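Local coordinates for flagellar motor switch protein FliG (Thermotoga maritima, PDB 5TDY) that probably forms part of the switch complex at the base of the flagellar basal body, which interacts with chemotaxis proteins and with motor components that determine the direction of rotation, at residues G8-A13 against P51-Q56. Sequence-based numbering, arbitrary orientation.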
loop_
_atom_site.group_PDB
_atom_site.type_symbol
_atom_site.label_atom_id
_atom_site.label_comp_id
_atom_site.label_asym_id
_atom_site.label_seq_id
_atom_site.Cartn_x
_atom_site.Cartn_y
_atom_site.Cartn_z
ATOM N N GLY B 8 11.157 -7.103 -3.985
ATOM C CA GLY B 8 10.597 -5.848 -4.472
ATOM C C GLY B 8 9.828 -5.993 -5.773
ATOM O O GLY B 8 8.924 -5.201 -6.061
ATOM N N ARG B 9 10.172 -6.995 -6.580
ATOM C CA ARG B 9 9.428 -7.234 -7.809
ATOM C C ARG B 9 8.027 -7.742 -7.499
ATOM O O ARG B 9 7.045 -7.293 -8.103
ATOM C CB ARG B 9 10.188 -8.226 -8.692
ATOM C CG ARG B 9 11.501 -7.688 -9.276
ATOM C CD ARG B 9 12.318 -8.810 -9.912
ATOM N NE ARG B 9 12.919 -9.680 -8.898
ATOM C CZ ARG B 9 13.595 -10.797 -9.162
ATOM N NH1 ARG B 9 13.759 -11.200 -10.417
ATOM N NH2 ARG B 9 14.103 -11.515 -8.169
ATOM N N ARG B 10 7.915 -8.664 -6.539
ATOM C CA ARG B 10 6.607 -9.168 -6.143
ATOM C C ARG B 10 5.760 -8.082 -5.479
ATOM O O ARG B 10 4.532 -8.054 -5.648
ATOM C CB ARG B 10 6.775 -10.363 -5.214
ATOM C CG ARG B 10 5.469 -10.947 -4.753
ATOM C CD ARG B 10 5.652 -12.303 -4.112
ATOM N NE ARG B 10 4.365 -12.835 -3.662
ATOM C CZ ARG B 10 3.522 -13.504 -4.443
ATOM N NH1 ARG B 10 3.838 -13.733 -5.711
ATOM N NH2 ARG B 10 2.376 -13.951 -3.956
ATOM N N LYS B 11 6.388 -7.207 -4.685
ATOM C CA LYS B 11 5.640 -6.099 -4.092
ATOM C C LYS B 11 4.961 -5.263 -5.169
ATOM O O LYS B 11 3.770 -4.958 -5.072
ATOM C CB LYS B 11 6.555 -5.225 -3.238
ATOM C CG LYS B 11 7.009 -5.892 -1.947
ATOM C CD LYS B 11 7.498 -4.870 -0.955
ATOM C CE LYS B 11 8.995 -4.875 -0.853
ATOM N NZ LYS B 11 9.393 -4.341 0.475
ATOM N N ALA B 12 5.699 -4.890 -6.214
ATOM C CA ALA B 12 5.086 -4.107 -7.286
ATOM C C ALA B 12 3.953 -4.880 -7.955
ATOM O O ALA B 12 2.930 -4.298 -8.322
ATOM C CB ALA B 12 6.140 -3.698 -8.320
ATOM N N ALA B 13 4.118 -6.194 -8.129
ATOM C CA ALA B 13 3.072 -6.978 -8.768
ATOM C C ALA B 13 1.830 -7.062 -7.886
ATOM O O ALA B 13 0.703 -6.972 -8.386
ATOM C CB ALA B 13 3.593 -8.377 -9.111
ATOM N N PRO B 51 -3.609 -12.894 2.136
ATOM C CA PRO B 51 -4.121 -11.652 2.739
ATOM C C PRO B 51 -3.047 -10.861 3.462
ATOM O O PRO B 51 -3.105 -9.623 3.481
ATOM C CB PRO B 51 -5.209 -12.144 3.708
ATOM C CG PRO B 51 -5.555 -13.524 3.251
ATOM C CD PRO B 51 -4.292 -14.087 2.669
ATOM N N GLU B 52 -2.053 -11.544 4.035
ATOM C CA GLU B 52 -0.996 -10.865 4.772
ATOM C C GLU B 52 -0.006 -10.184 3.837
ATOM O O GLU B 52 0.465 -9.083 4.136
ATOM C CB GLU B 52 -0.256 -11.848 5.680
ATOM C CG GLU B 52 -1.094 -12.434 6.798
ATOM C CD GLU B 52 -1.971 -13.581 6.349
ATOM O OE1 GLU B 52 -2.921 -13.916 7.086
ATOM O OE2 GLU B 52 -1.721 -14.143 5.256
ATOM N N GLU B 53 0.359 -10.846 2.733
ATOM C CA GLU B 53 1.136 -10.193 1.687
ATOM C C GLU B 53 0.454 -8.905 1.250
ATOM O O GLU B 53 1.064 -7.830 1.241
ATOM C CB GLU B 53 1.306 -11.131 0.494
ATOM C CG GLU B 53 2.691 -11.708 0.328
ATOM C CD GLU B 53 2.750 -12.778 -0.759
ATOM O OE1 GLU B 53 3.872 -13.237 -1.069
ATOM O OE2 GLU B 53 1.679 -13.174 -1.288
ATOM N N LYS B 54 -0.832 -9.003 0.913
ATOM C CA LYS B 54 -1.569 -7.854 0.396
ATOM C C LYS B 54 -1.560 -6.700 1.389
ATOM O O LYS B 54 -1.294 -5.550 1.021
ATOM C CB LYS B 54 -2.998 -8.274 0.079
ATOM C CG LYS B 54 -3.789 -7.299 -0.746
ATOM C CD LYS B 54 -4.949 -8.045 -1.412
ATOM C CE LYS B 54 -5.693 -7.160 -2.390
ATOM N NZ LYS B 54 -6.861 -7.843 -3.021
ATOM N N LYS B 55 -1.858 -6.996 2.655
ATOM C CA LYS B 55 -1.877 -5.976 3.700
ATOM C C LYS B 55 -0.487 -5.379 3.927
ATOM O O LYS B 55 -0.351 -4.163 4.099
ATOM C CB LYS B 55 -2.423 -6.594 4.988
ATOM C CG LYS B 55 -2.732 -5.628 6.113
ATOM C CD LYS B 55 -3.188 -6.417 7.351
ATOM C CE LYS B 55 -2.762 -5.742 8.684
ATOM N NZ LYS B 55 -1.294 -5.586 8.867
ATOM N N GLN B 56 0.554 -6.220 3.928
ATOM C CA GLN B 56 1.920 -5.719 4.077
ATOM C C GLN B 56 2.294 -4.780 2.939
ATOM O O GLN B 56 2.857 -3.700 3.166
ATOM C CB GLN B 56 2.918 -6.872 4.126
ATOM C CG GLN B 56 3.011 -7.622 5.438
ATOM C CD GLN B 56 3.955 -8.811 5.340
ATOM O OE1 GLN B 56 3.557 -9.956 5.564
ATOM N NE2 GLN B 56 5.213 -8.545 5.000
#
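Arg10 and Glu53 form a two-pronged salt bridge between the first turn of helix 8-19 and the first turn of helix 51-66. The guanidinium grips the carboxylate side-on, with NE and NH2 each taking one oxygen. Arg10 NE donates to Glu53 OE1 at 2.7 Å, and this bond is somewhat bent, at 152°. NE meets OE1 from above the carboxylate plane. The guanidinium and carboxylate planes are 41° apart. Arg10 NH2 reaches Glu53 OE2 at 2.9 Å, and here the bond is nearly straight. NH2 comes to the syn side of OE2, somewhat out of the carboxylate plane, while OE2 lies in the guanidinium plane.

Arg10 reaches toward helix 51-66 with CG anti to the backbone N (chi1 180°) and the chain extended from CG to NE. Glu53 is also extended beyond CG, and the two side chains cross at about a right angle. The contact lies in the all-helical N-terminal domain of FliG. It ties two helices that are separated in sequence by helices 21-28 and 33-44. The bridge is at the surface, and no other residues of 8-13 and 51-56 touch.

Backbone carbonyls of the loop leading into helix 51-66 hold the guanidinium as well. Arg10 NH1 donates to Ile46 O, and NH2 also bonds Arg48 O. Together with the bonds to Glu53 they probably hold the guanidinium in one orientation. Nearby, Lys11 makes a second link between the same helices, a salt bridge to Glu60.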